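Local coordinates for putative Ribokinase II (Escherichia coli O6, PDB 3IQ0), which probably phosphorylates a sugar using ATP and magnesium, as a pfkB-family kinase of the ribokinase clan, at residues 12-17 with 66-71; 58-63 with 83-88; 223-228 with 235-240; 239-244 with 274-279. One frame throughout, in Å; residues are numbered along the deposited sequence.

Interaction 1: residues 12-17 with 66-71; sequences ILVEIM and GDINIH
Ile12 and Asn69 bring their CA atoms to 7.3 Å where strand 13-17 runs across helix 66-71, the two axes 8.1 Å apart at their closest and their directions 108° apart. Asn69 carries most of the contact. Its CG lies anti to its carbonyl carbon (chi1 -76°), which sets CG on the strand side; chi2 of -72° then turns the amide. There the methyl CG2 of Ile12 presses on the amide carbon CG at 3.4 Å, the two side chains sliding past each other in opposite directions. The CG1 methyl of Val14 meets the amide nitrogen ND2 at 3.3 Å, so aliphatic groups touch two parts of one polar group. ND2 also gives Leu13 O a weak, bent hydrogen bond of 3.4 Å.

Strand 13-18 belongs to the small four-stranded sheet, which in ribokinase relatives serves as a lid and a dimerisation surface, whereas helix 64-75 packs on the large sheet of the kinase domain; the contact thus joins the two parts. Asparagine suits this buried seam because both ends of its amide find partners: ND2 bonds to Phe65 O, its main acceptor, and OD1 accepts weakly from Ser37 N. Beside it the branched Val14 and Ile68 make an apolar contact, CG1 on CG2 at 3.7 Å, and Ile68 also touches Gln27 of the second subunit.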
# COMPACT_ATOMS: atom_id res chain seq x y z
N ILE B 12 -10.94 -7.00 1.67
CA ILE B 12 -10.08 -8.17 1.59
C ILE B 12 -8.70 -7.55 1.41
O ILE B 12 -8.49 -6.73 0.51
CB ILE B 12 -10.40 -9.04 0.36
CG1 ILE B 12 -11.70 -9.81 0.59
CG2 ILE B 12 -9.26 -10.00 0.10
CD1 ILE B 12 -12.08 -10.67 -0.60
N LEU B 13 -7.76 -7.92 2.27
CA LEU B 13 -6.42 -7.38 2.18
C LEU B 13 -5.41 -8.43 2.62
O LEU B 13 -5.80 -9.52 3.05
CB LEU B 13 -6.29 -6.14 3.08
CG LEU B 13 -6.75 -6.27 4.53
CD1 LEU B 13 -5.76 -5.62 5.47
CD2 LEU B 13 -8.11 -5.64 4.68
N VAL B 14 -4.13 -8.10 2.50
CA VAL B 14 -3.08 -9.01 2.94
C VAL B 14 -2.39 -8.35 4.12
O VAL B 14 -2.34 -7.12 4.23
CB VAL B 14 -2.03 -9.31 1.84
CG1 VAL B 14 -2.68 -10.06 0.69
CG2 VAL B 14 -1.39 -8.02 1.35
N GLU B 15 -1.88 -9.16 5.03
CA GLU B 15 -1.19 -8.64 6.20
C GLU B 15 0.27 -9.07 6.11
O GLU B 15 0.56 -10.20 5.73
CB GLU B 15 -1.82 -9.20 7.48
CG GLU B 15 -1.30 -8.56 8.76
CD GLU B 15 -2.10 -8.97 9.98
OE1 GLU B 15 -1.58 -9.78 10.79
OE2 GLU B 15 -3.24 -8.49 10.14
N ILE B 16 1.17 -8.14 6.44
CA ILE B 16 2.61 -8.40 6.45
C ILE B 16 3.02 -8.15 7.90
O ILE B 16 2.93 -7.03 8.38
CB ILE B 16 3.39 -7.44 5.52
CG1 ILE B 16 3.06 -7.73 4.05
CG2 ILE B 16 4.88 -7.60 5.73
CD1 ILE B 16 1.68 -7.31 3.63
N MSE B 17 3.44 -9.20 8.59
CA MSE B 17 3.79 -9.10 10.01
C MSE B 17 5.26 -8.96 10.35
O MSE B 17 6.12 -9.58 9.74
CB MSE B 17 3.25 -10.33 10.76
CG MSE B 17 1.73 -10.44 10.79
SE MSE B 17 1.13 -12.18 11.43
CE MSE B 17 0.40 -12.82 9.78
N GLY B 66 -3.74 -9.95 -4.32
CA GLY B 66 -5.15 -10.16 -4.57
C GLY B 66 -5.36 -11.65 -4.79
O GLY B 66 -6.35 -12.22 -4.33
N ASP B 67 -4.42 -12.28 -5.48
CA ASP B 67 -4.50 -13.71 -5.78
C ASP B 67 -4.42 -14.62 -4.57
O ASP B 67 -5.12 -15.63 -4.50
CB ASP B 67 -3.40 -14.12 -6.77
CG ASP B 67 -3.52 -13.42 -8.10
OD1 ASP B 67 -4.59 -12.83 -8.38
OD2 ASP B 67 -2.55 -13.48 -8.89
N ILE B 68 -3.56 -14.29 -3.61
CA ILE B 68 -3.43 -15.15 -2.44
C ILE B 68 -4.75 -15.23 -1.67
O ILE B 68 -5.09 -16.28 -1.13
CB ILE B 68 -2.29 -14.69 -1.51
CG1 ILE B 68 -2.00 -15.80 -0.49
CG2 ILE B 68 -2.66 -13.39 -0.81
CD1 ILE B 68 -0.83 -15.52 0.41
N ASN B 69 -5.50 -14.14 -1.64
CA ASN B 69 -6.79 -14.15 -0.95
C ASN B 69 -7.81 -14.96 -1.73
O ASN B 69 -8.53 -15.78 -1.16
CB ASN B 69 -7.30 -12.73 -0.73
CG ASN B 69 -6.57 -12.02 0.39
OD1 ASN B 69 -6.75 -12.34 1.57
ND2 ASN B 69 -5.73 -11.06 0.03
N ILE B 70 -7.87 -14.75 -3.05
CA ILE B 70 -8.82 -15.50 -3.87
C ILE B 70 -8.53 -16.99 -3.84
O ILE B 70 -9.46 -17.80 -3.78
CB ILE B 70 -8.80 -15.02 -5.35
CG1 ILE B 70 -9.44 -13.64 -5.46
CG2 ILE B 70 -9.55 -16.02 -6.23
CD1 ILE B 70 -9.38 -13.04 -6.84
N HIS B 71 -7.25 -17.36 -3.87
CA HIS B 71 -6.85 -18.77 -3.84
C HIS B 71 -7.22 -19.44 -2.52
O HIS B 71 -7.76 -20.56 -2.51
CB HIS B 71 -5.34 -18.90 -4.06
CG HIS B 71 -4.89 -18.51 -5.44
ND1 HIS B 71 -3.56 -18.35 -5.76
CD2 HIS B 71 -5.59 -18.26 -6.57
CE1 HIS B 71 -3.46 -18.01 -7.04
NE2 HIS B 71 -4.68 -17.94 -7.55

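Interaction 2: residues 58-63 with 83-88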
# COMPACT_ATOMS: atom_id res chain seq x y z
N SER B 58 -16.40 -8.57 -2.75
CA SER B 58 -15.29 -7.69 -2.41
C SER B 58 -14.53 -7.27 -3.66
O SER B 58 -14.90 -7.63 -4.78
CB SER B 58 -14.35 -8.42 -1.44
OG SER B 58 -13.34 -7.56 -0.94
N CYS B 59 -13.46 -6.50 -3.47
CA CYS B 59 -12.63 -6.01 -4.57
C CYS B 59 -11.15 -6.15 -4.24
O CYS B 59 -10.73 -5.79 -3.15
CB CYS B 59 -12.90 -4.53 -4.85
SG CYS B 59 -14.39 -4.16 -5.79
N VAL B 60 -10.37 -6.67 -5.17
CA VAL B 60 -8.92 -6.78 -4.99
C VAL B 60 -8.28 -6.27 -6.26
O VAL B 60 -8.95 -6.11 -7.29
CB VAL B 60 -8.45 -8.24 -4.75
CG1 VAL B 60 -9.10 -8.81 -3.50
CG2 VAL B 60 -8.76 -9.09 -5.97
N GLY B 61 -6.98 -5.98 -6.21
CA GLY B 61 -6.29 -5.51 -7.38
C GLY B 61 -5.83 -6.69 -8.22
O GLY B 61 -5.99 -7.84 -7.81
N ASN B 62 -5.26 -6.41 -9.38
CA ASN B 62 -4.77 -7.45 -10.27
C ASN B 62 -3.31 -7.76 -9.96
O ASN B 62 -2.43 -7.61 -10.81
CB ASN B 62 -4.92 -6.99 -11.73
CG ASN B 62 -4.41 -8.01 -12.72
OD1 ASN B 62 -4.75 -9.19 -12.65
ND2 ASN B 62 -3.58 -7.56 -13.65
N ASP B 63 -3.05 -8.18 -8.72
CA ASP B 63 -1.70 -8.51 -8.28
C ASP B 63 -1.71 -9.78 -7.43
O ASP B 63 -2.78 -10.30 -7.09
CB ASP B 63 -1.11 -7.34 -7.49
CG ASP B 63 -1.99 -6.90 -6.34
OD1 ASP B 63 -2.44 -7.77 -5.56
OD2 ASP B 63 -2.23 -5.68 -6.19
N ILE B 83 -15.97 -11.62 -6.07
CA ILE B 83 -14.71 -10.92 -5.86
C ILE B 83 -14.24 -10.34 -7.19
O ILE B 83 -13.74 -11.06 -8.05
CB ILE B 83 -13.63 -11.87 -5.31
CG1 ILE B 83 -14.03 -12.37 -3.91
CG2 ILE B 83 -12.29 -11.13 -5.23
CD1 ILE B 83 -12.99 -13.27 -3.24
N SER B 84 -14.40 -9.03 -7.34
CA SER B 84 -13.99 -8.33 -8.56
C SER B 84 -12.50 -7.98 -8.53
O SER B 84 -11.94 -7.72 -7.47
CB SER B 84 -14.79 -7.05 -8.74
OG SER B 84 -16.18 -7.31 -8.70
N VAL B 85 -11.87 -7.98 -9.70
CA VAL B 85 -10.46 -7.64 -9.81
C VAL B 85 -10.34 -6.27 -10.48
O VAL B 85 -10.82 -6.08 -11.59
CB VAL B 85 -9.69 -8.71 -10.63
CG1 VAL B 85 -8.20 -8.38 -10.66
CG2 VAL B 85 -9.91 -10.08 -10.02
N LEU B 86 -9.72 -5.32 -9.79
CA LEU B 86 -9.57 -3.97 -10.31
C LEU B 86 -8.14 -3.67 -10.74
O LEU B 86 -7.26 -3.45 -9.90
CB LEU B 86 -10.01 -2.96 -9.25
CG LEU B 86 -11.38 -3.19 -8.63
CD1 LEU B 86 -11.68 -2.09 -7.64
CD2 LEU B 86 -12.45 -3.23 -9.71
N PRO B 87 -7.88 -3.66 -12.06
CA PRO B 87 -6.56 -3.40 -12.65
C PRO B 87 -5.89 -2.09 -12.21
O PRO B 87 -4.69 -2.06 -11.96
CB PRO B 87 -6.85 -3.41 -14.15
CG PRO B 87 -7.98 -4.38 -14.26
CD PRO B 87 -8.86 -3.96 -13.11
N LEU B 88 -6.67 -1.02 -12.12
CA LEU B 88 -6.13 0.28 -11.73
C LEU B 88 -5.89 0.47 -10.24
O LEU B 88 -5.39 1.52 -9.82
CB LEU B 88 -7.06 1.39 -12.24
CG LEU B 88 -7.33 1.41 -13.74
CD1 LEU B 88 -8.28 2.55 -14.06
CD2 LEU B 88 -6.02 1.58 -14.50
O HOH W 1 -4.20 -3.87 -10.04
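Val60 is bonded through both of its backbone polar atoms to the strand beside it: its N donates to Ser84 O at 3.0 Å, nearly straight at 167°, while its O accepts from Leu86 N at 2.7 Å. Ser84 N adds a third bond, to Ser58 O at 3.0 Å. One residue reaching two positions of its neighbour in this way is the ladder of parallel strands, and here the segment axes diverge by 32°. Past the ladder, a water takes over, accepting from Asn62 N at 2.8 Å and lying 2.7 Å from Pro87 O. Asn62 centres an inverse gamma turn, and Asp63 just after it caps the next helix by accepting from Gly66 N. Gly61, with no side chain, lets the Asp63 carboxylate fold in close.

The packing differs on the two faces. On one, the side chains of Val60 and Ile83 cross obliquely, CG2 to CG2 4.1 Å; beta-branched residues suit a strand, and both of these touch Ile70 of helix 64-75. On this Val60 face the small Ser58 hydrogen-bonds Gly10 O through OG. Toward the end of the same face, Val85 has CG1 anti to its backbone N (chi1 -177°), and this methyl meets CB of Asn62 at 3.7 Å. On the other face CD1 of Leu86 reaches SG of Cys59 at 3.9 Å, and both residues pack on His122. Strand 54-61, helix 64-75 and strand 83-86 form a beta-alpha-beta crossover, which ends in the outermost strand of the large sheet of this Rossmann-like kinase fold.

Interaction 3: residues 223-228 with 235-240. With ATP (adenosine-5'-triphosphate), chain G.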
# COMPACT_ATOMS: atom_id res chain seq x y z
N LYS B 223 -33.52 -9.21 17.03
CA LYS B 223 -34.00 -10.42 17.68
C LYS B 223 -32.97 -11.04 18.62
O LYS B 223 -33.33 -11.59 19.66
CB LYS B 223 -34.43 -11.43 16.62
CG LYS B 223 -35.56 -10.92 15.73
CD LYS B 223 -35.90 -11.90 14.61
CE LYS B 223 -37.00 -11.33 13.71
NZ LYS B 223 -36.62 -10.01 13.13
N GLU B 224 -31.70 -10.96 18.24
CA GLU B 224 -30.63 -11.54 19.04
C GLU B 224 -29.44 -10.62 19.14
O GLU B 224 -29.01 -10.02 18.16
CB GLU B 224 -30.19 -12.88 18.45
CG GLU B 224 -31.25 -13.96 18.51
CD GLU B 224 -30.89 -15.17 17.67
OE1 GLU B 224 -30.85 -15.05 16.43
OE2 GLU B 224 -30.65 -16.25 18.24
N VAL B 225 -28.90 -10.52 20.35
CA VAL B 225 -27.73 -9.70 20.60
C VAL B 225 -26.70 -10.61 21.25
O VAL B 225 -26.92 -11.12 22.36
CB VAL B 225 -28.05 -8.54 21.57
CG1 VAL B 225 -26.78 -7.73 21.86
CG2 VAL B 225 -29.12 -7.66 20.96
N ILE B 226 -25.60 -10.86 20.54
CA ILE B 226 -24.54 -11.71 21.07
C ILE B 226 -23.36 -10.83 21.44
O ILE B 226 -22.71 -10.25 20.57
CB ILE B 226 -24.08 -12.77 20.04
CG1 ILE B 226 -25.20 -13.78 19.76
CG2 ILE B 226 -22.88 -13.52 20.57
CD1 ILE B 226 -26.28 -13.28 18.85
N VAL B 227 -23.09 -10.72 22.73
CA VAL B 227 -21.99 -9.88 23.20
C VAL B 227 -20.72 -10.66 23.48
O VAL B 227 -20.71 -11.59 24.29
CB VAL B 227 -22.37 -9.09 24.46
CG1 VAL B 227 -21.16 -8.35 25.00
CG2 VAL B 227 -23.48 -8.11 24.14
N LYS B 228 -19.66 -10.27 22.79
CA LYS B 228 -18.34 -10.89 22.94
C LYS B 228 -17.61 -10.16 24.05
O LYS B 228 -17.56 -8.93 24.06
CB LYS B 228 -17.58 -10.78 21.61
CG LYS B 228 -18.19 -11.63 20.51
CD LYS B 228 -17.78 -11.14 19.13
CE LYS B 228 -18.45 -9.82 18.81
NZ LYS B 228 -18.06 -9.30 17.47
N SER B 235 -21.97 -13.38 26.02
CA SER B 235 -23.34 -13.44 26.49
C SER B 235 -24.34 -13.41 25.34
O SER B 235 -24.09 -12.81 24.29
CB SER B 235 -23.62 -12.27 27.44
OG SER B 235 -22.74 -12.29 28.55
N TYR B 236 -25.48 -14.06 25.55
CA TYR B 236 -26.55 -14.11 24.56
C TYR B 236 -27.77 -13.41 25.15
O TYR B 236 -28.08 -13.60 26.33
CB TYR B 236 -26.91 -15.56 24.23
CG TYR B 236 -28.10 -15.70 23.29
CD1 TYR B 236 -27.92 -15.74 21.91
CD2 TYR B 236 -29.40 -15.80 23.79
CE1 TYR B 236 -29.01 -15.87 21.05
CE2 TYR B 236 -30.49 -15.94 22.94
CZ TYR B 236 -30.29 -15.97 21.57
OH TYR B 236 -31.36 -16.12 20.73
N TYR B 237 -28.45 -12.62 24.33
CA TYR B 237 -29.64 -11.90 24.79
C TYR B 237 -30.76 -11.91 23.76
O TYR B 237 -30.55 -11.57 22.60
CB TYR B 237 -29.29 -10.44 25.09
CG TYR B 237 -28.22 -10.24 26.13
CD1 TYR B 237 -28.48 -10.41 27.48
CD2 TYR B 237 -26.93 -9.86 25.75
CE1 TYR B 237 -27.49 -10.22 28.44
CE2 TYR B 237 -25.93 -9.67 26.70
CZ TYR B 237 -26.22 -9.85 28.04
OH TYR B 237 -25.23 -9.65 28.97
N SER B 238 -31.95 -12.31 24.20
CA SER B 238 -33.13 -12.32 23.33
C SER B 238 -34.29 -11.87 24.21
O SER B 238 -34.16 -11.84 25.44
CB SER B 238 -33.40 -13.73 22.78
OG SER B 238 -33.75 -14.63 23.81
N ALA B 239 -35.41 -11.53 23.60
CA ALA B 239 -36.56 -11.09 24.38
C ALA B 239 -37.03 -12.18 25.34
O ALA B 239 -37.56 -11.90 26.41
CB ALA B 239 -37.70 -10.69 23.45
N ASN B 240 -36.80 -13.43 24.95
CA ASN B 240 -37.23 -14.56 25.75
C ASN B 240 -36.21 -15.12 26.73
O ASN B 240 -36.58 -15.59 27.81
CB ASN B 240 -37.71 -15.67 24.82
CG ASN B 240 -38.72 -15.17 23.81
OD1 ASN B 240 -38.52 -15.30 22.60
ND2 ASN B 240 -39.80 -14.57 24.30
PG ATP G . -12.75 -7.61 16.81
O1G ATP G . -11.44 -8.21 16.37
O2G ATP G . -12.74 -6.10 16.70
O3G ATP G . -13.90 -8.17 15.98
PB ATP G . -14.14 -8.47 19.27
O1B ATP G . -14.14 -7.67 20.53
O2B ATP G . -15.33 -8.49 18.38
O3B ATP G . -12.89 -8.03 18.36
PA ATP G . -13.01 -10.41 21.04
O1A ATP G . -11.53 -10.10 20.95
O2A ATP G . -13.82 -9.90 22.18
O3A ATP G . -13.74 -9.95 19.66
O5' ATP G . -13.67 -12.06 20.72
C5' ATP G . -14.07 -13.20 20.11
C4' ATP G . -14.63 -14.10 21.18
O4' ATP G . -13.44 -14.90 21.20
C3' ATP G . -14.69 -13.68 22.69
O3' ATP G . -15.95 -13.20 23.13
C2' ATP G . -14.20 -14.89 23.36
O2' ATP G . -15.27 -15.83 23.53
C1' ATP G . -13.10 -15.39 22.48
N9 ATP G . -11.76 -14.83 22.91
C8 ATP G . -11.08 -13.70 22.47
N7 ATP G . -9.91 -13.53 23.10
C5 ATP G . -9.77 -14.55 23.95
C6 ATP G . -8.76 -15.01 24.96
N6 ATP G . -7.65 -14.30 25.12
N1 ATP G . -9.01 -16.19 25.69
C2 ATP G . -10.17 -16.96 25.55
N3 ATP G . -11.15 -16.58 24.63
C4 ATP G . -11.00 -15.41 23.84
O HOH W 2 -35.71 -11.41 20.81
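Val225 and Tyr237 exchange two backbone hydrogen bonds, Val225 N to Tyr237 O at 3.0 Å and Tyr237 N to Val225 O at 2.9 Å. Val227 and Ser235 form the next hydrogen-bonded pair of the antiparallel ladder, with N of each 2.8 Å from O of the other. Ile226 and Tyr236 make the non-hydrogen-bonded pair between them. Where the ladder ends, a water bridges Lys223 O and Ala239 N.

One polar bond joins side chains. The hydroxyl OH of Tyr236 donates to Glu224 OE2 at 2.6 Å, on the anti lone pair, with the carboxylate and ring planes 81° apart. Arg270 forms a salt bridge to the same oxygen, so two donors grip OE2, which probably favours the charged carboxylate.

Apolar contacts occur on both faces. Tyr237 offers its ring edge to Val227, whose CG2 lies in the ring plane 3.9 Å from CE2; on the other face CG1 of Ile226 meets CD1 of Tyr236 at 4.0 Å. Ile226 packs on Phe262 and Trp266 of helix 258-271, a buried apolar setting that suits a branched aliphatic chain.

Lys228 bends at chi3 (-70°), which places CE; NZ goes on to donate to O2B of the ATP beta-phosphate at 3.0 Å, and also pairs with Asp167. With Gly233 O, from the turn between the strands, also bonded to ATP, this beta hairpin forms part of the nucleotide site of the pfkB-type kinase.

Interaction 4: residues 239-244 with 274-279; sequences ANEQFH and FDAHRA
Phe243 and His277 lie face to face, their ring centroids 3.6 Å apart and their planes only 17° from parallel. The stack ties strand 242-245, the outermost strand of the large sheet of this Rossmann-like kinase fold, to the first turn of helix 276-290. Phe243 has CG between its backbone N and carbonyl carbon (chi1 62°), and its ring reaches over to the helix. The imidazole covers one face off-centre: CE1 stands toward the rim, 3.3 Å from CD2, and NE2 is 3.4 Å from the same carbon. Flat, with a polar rim, the histidine suits an exposed site: one face stacks on the phenyl while its nitrogens can meet solvent.

The far end of the phenyl ring turns its edge to Ala276. CZ lies 3.7 Å from Ala276 CB and 3.6 Å from Ala276 C, a closeness that the small alanine permits at the buried start of the helix. The ring of Tyr236, on the neighbouring strand, also meets that of Phe243, so the phenyl belongs to a larger aromatic cluster.

Glu241 approaches with its carboxylate turned 71° to the imidazole plane. Its OE1 stays 3.8 Å from His277 NE2, an approach that would be favourable if the histidine were protonated. The helix begins at its N-cap, Asp275, whose OD1 accepts from Arg278 N at 2.6 Å.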
# COMPACT_ATOMS: atom_id res chain seq x y z
N ALA B 239 -35.41 -11.53 23.60
CA ALA B 239 -36.56 -11.09 24.38
C ALA B 239 -37.03 -12.18 25.34
O ALA B 239 -37.56 -11.90 26.41
CB ALA B 239 -37.70 -10.69 23.45
N ASN B 240 -36.80 -13.43 24.95
CA ASN B 240 -37.23 -14.56 25.75
C ASN B 240 -36.21 -15.12 26.73
O ASN B 240 -36.58 -15.59 27.81
CB ASN B 240 -37.71 -15.67 24.82
CG ASN B 240 -38.72 -15.17 23.81
OD1 ASN B 240 -38.52 -15.30 22.60
ND2 ASN B 240 -39.80 -14.57 24.30
N GLU B 241 -34.93 -15.08 26.37
CA GLU B 241 -33.92 -15.61 27.27
C GLU B 241 -32.67 -14.76 27.38
O GLU B 241 -32.49 -13.78 26.65
CB GLU B 241 -33.55 -17.04 26.86
CG GLU B 241 -32.88 -17.16 25.51
CD GLU B 241 -32.81 -18.59 25.02
OE1 GLU B 241 -32.59 -19.49 25.86
OE2 GLU B 241 -32.98 -18.81 23.81
N GLN B 242 -31.80 -15.15 28.30
CA GLN B 242 -30.56 -14.44 28.56
C GLN B 242 -29.60 -15.38 29.28
O GLN B 242 -29.96 -15.97 30.29
CB GLN B 242 -30.86 -13.23 29.45
CG GLN B 242 -29.66 -12.39 29.85
CD GLN B 242 -30.06 -11.25 30.77
OE1 GLN B 242 -30.40 -11.46 31.94
NE2 GLN B 242 -30.03 -10.03 30.25
N PHE B 243 -28.39 -15.53 28.75
CA PHE B 243 -27.39 -16.39 29.37
C PHE B 243 -25.98 -16.05 28.91
O PHE B 243 -25.79 -15.34 27.92
CB PHE B 243 -27.71 -17.86 29.11
CG PHE B 243 -27.70 -18.23 27.66
CD1 PHE B 243 -26.50 -18.55 27.02
CD2 PHE B 243 -28.88 -18.27 26.93
CE1 PHE B 243 -26.49 -18.91 25.68
CE2 PHE B 243 -28.88 -18.62 25.59
CZ PHE B 243 -27.68 -18.94 24.96
N HIS B 244 -25.00 -16.56 29.64
CA HIS B 244 -23.60 -16.29 29.34
C HIS B 244 -22.71 -17.51 29.56
O HIS B 244 -23.09 -18.44 30.28
CB HIS B 244 -23.16 -15.09 30.21
CG HIS B 244 -21.70 -15.05 30.52
ND1 HIS B 244 -21.11 -15.89 31.45
CD2 HIS B 244 -20.70 -14.26 30.05
CE1 HIS B 244 -19.82 -15.62 31.54
NE2 HIS B 244 -19.55 -14.63 30.70
N PHE B 274 -27.95 -25.54 15.43
CA PHE B 274 -27.59 -25.54 16.85
C PHE B 274 -28.51 -24.56 17.58
O PHE B 274 -28.89 -23.54 17.01
CB PHE B 274 -26.15 -25.07 17.04
CG PHE B 274 -25.11 -26.10 16.71
CD1 PHE B 274 -25.32 -27.04 15.71
CD2 PHE B 274 -23.87 -26.08 17.35
CE1 PHE B 274 -24.32 -27.94 15.35
CE2 PHE B 274 -22.87 -26.97 17.00
CZ PHE B 274 -23.09 -27.91 16.00
N ASP B 275 -28.88 -24.86 18.82
CA ASP B 275 -29.71 -23.93 19.57
C ASP B 275 -28.80 -22.80 20.06
O ASP B 275 -27.58 -22.88 19.92
CB ASP B 275 -30.43 -24.60 20.76
CG ASP B 275 -29.49 -25.23 21.77
OD1 ASP B 275 -28.40 -24.69 22.04
OD2 ASP B 275 -29.86 -26.29 22.33
N ALA B 276 -29.38 -21.76 20.65
CA ALA B 276 -28.59 -20.63 21.12
C ALA B 276 -27.49 -21.03 22.09
O ALA B 276 -26.38 -20.50 22.03
CB ALA B 276 -29.50 -19.59 21.78
N HIS B 277 -27.78 -21.98 22.97
CA HIS B 277 -26.82 -22.46 23.96
C HIS B 277 -25.62 -23.19 23.35
O HIS B 277 -24.49 -22.98 23.77
CB HIS B 277 -27.51 -23.37 24.97
CG HIS B 277 -28.29 -22.63 26.01
ND1 HIS B 277 -27.69 -22.06 27.12
CD2 HIS B 277 -29.61 -22.32 26.09
CE1 HIS B 277 -28.61 -21.43 27.83
NE2 HIS B 277 -29.78 -21.57 27.23
N ARG B 278 -25.88 -24.05 22.37
CA ARG B 278 -24.81 -24.78 21.71
C ARG B 278 -23.96 -23.83 20.87
O ARG B 278 -22.73 -23.84 20.95
CB ARG B 278 -25.39 -25.88 20.82
CG ARG B 278 -25.49 -27.23 21.48
CD ARG B 278 -24.23 -28.05 21.23
NE ARG B 278 -24.56 -29.38 20.73
CZ ARG B 278 -25.28 -29.61 19.64
NH1 ARG B 278 -25.76 -28.60 18.93
NH2 ARG B 278 -25.54 -30.85 19.25
N ALA B 279 -24.63 -23.02 20.07
CA ALA B 279 -23.96 -22.07 19.20
C ALA B 279 -23.06 -21.09 19.96
O ALA B 279 -21.98 -20.74 19.48
CB ALA B 279 -25.00 -21.31 18.38

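In the fold
Interaction 1 is wholly buried; the others are partly buried and reach the surface. Interactions 1 and 2 meet on one beta-alpha-beta unit, the first using its helix 64-75, the second its strands 54-61 and 83-86: Ile12 packs on Ser58, Val60 and Ile83, and both contacts touch the second subunit. Interactions 3 and 4 lie on the opposite side of the chain's centre, joined through neighbouring strands 234-237 and 242-245, with Tyr236 of one against Phe243 and Ala276 of the other. Interactions 2 and 3 are backbone ladders, parallel and antiparallel, in the same large sheet. Interactions 1 and 4 set strand against helix, through an amide among methyls and through stacked rings. Interaction 3 alone holds an ATP-binding residue.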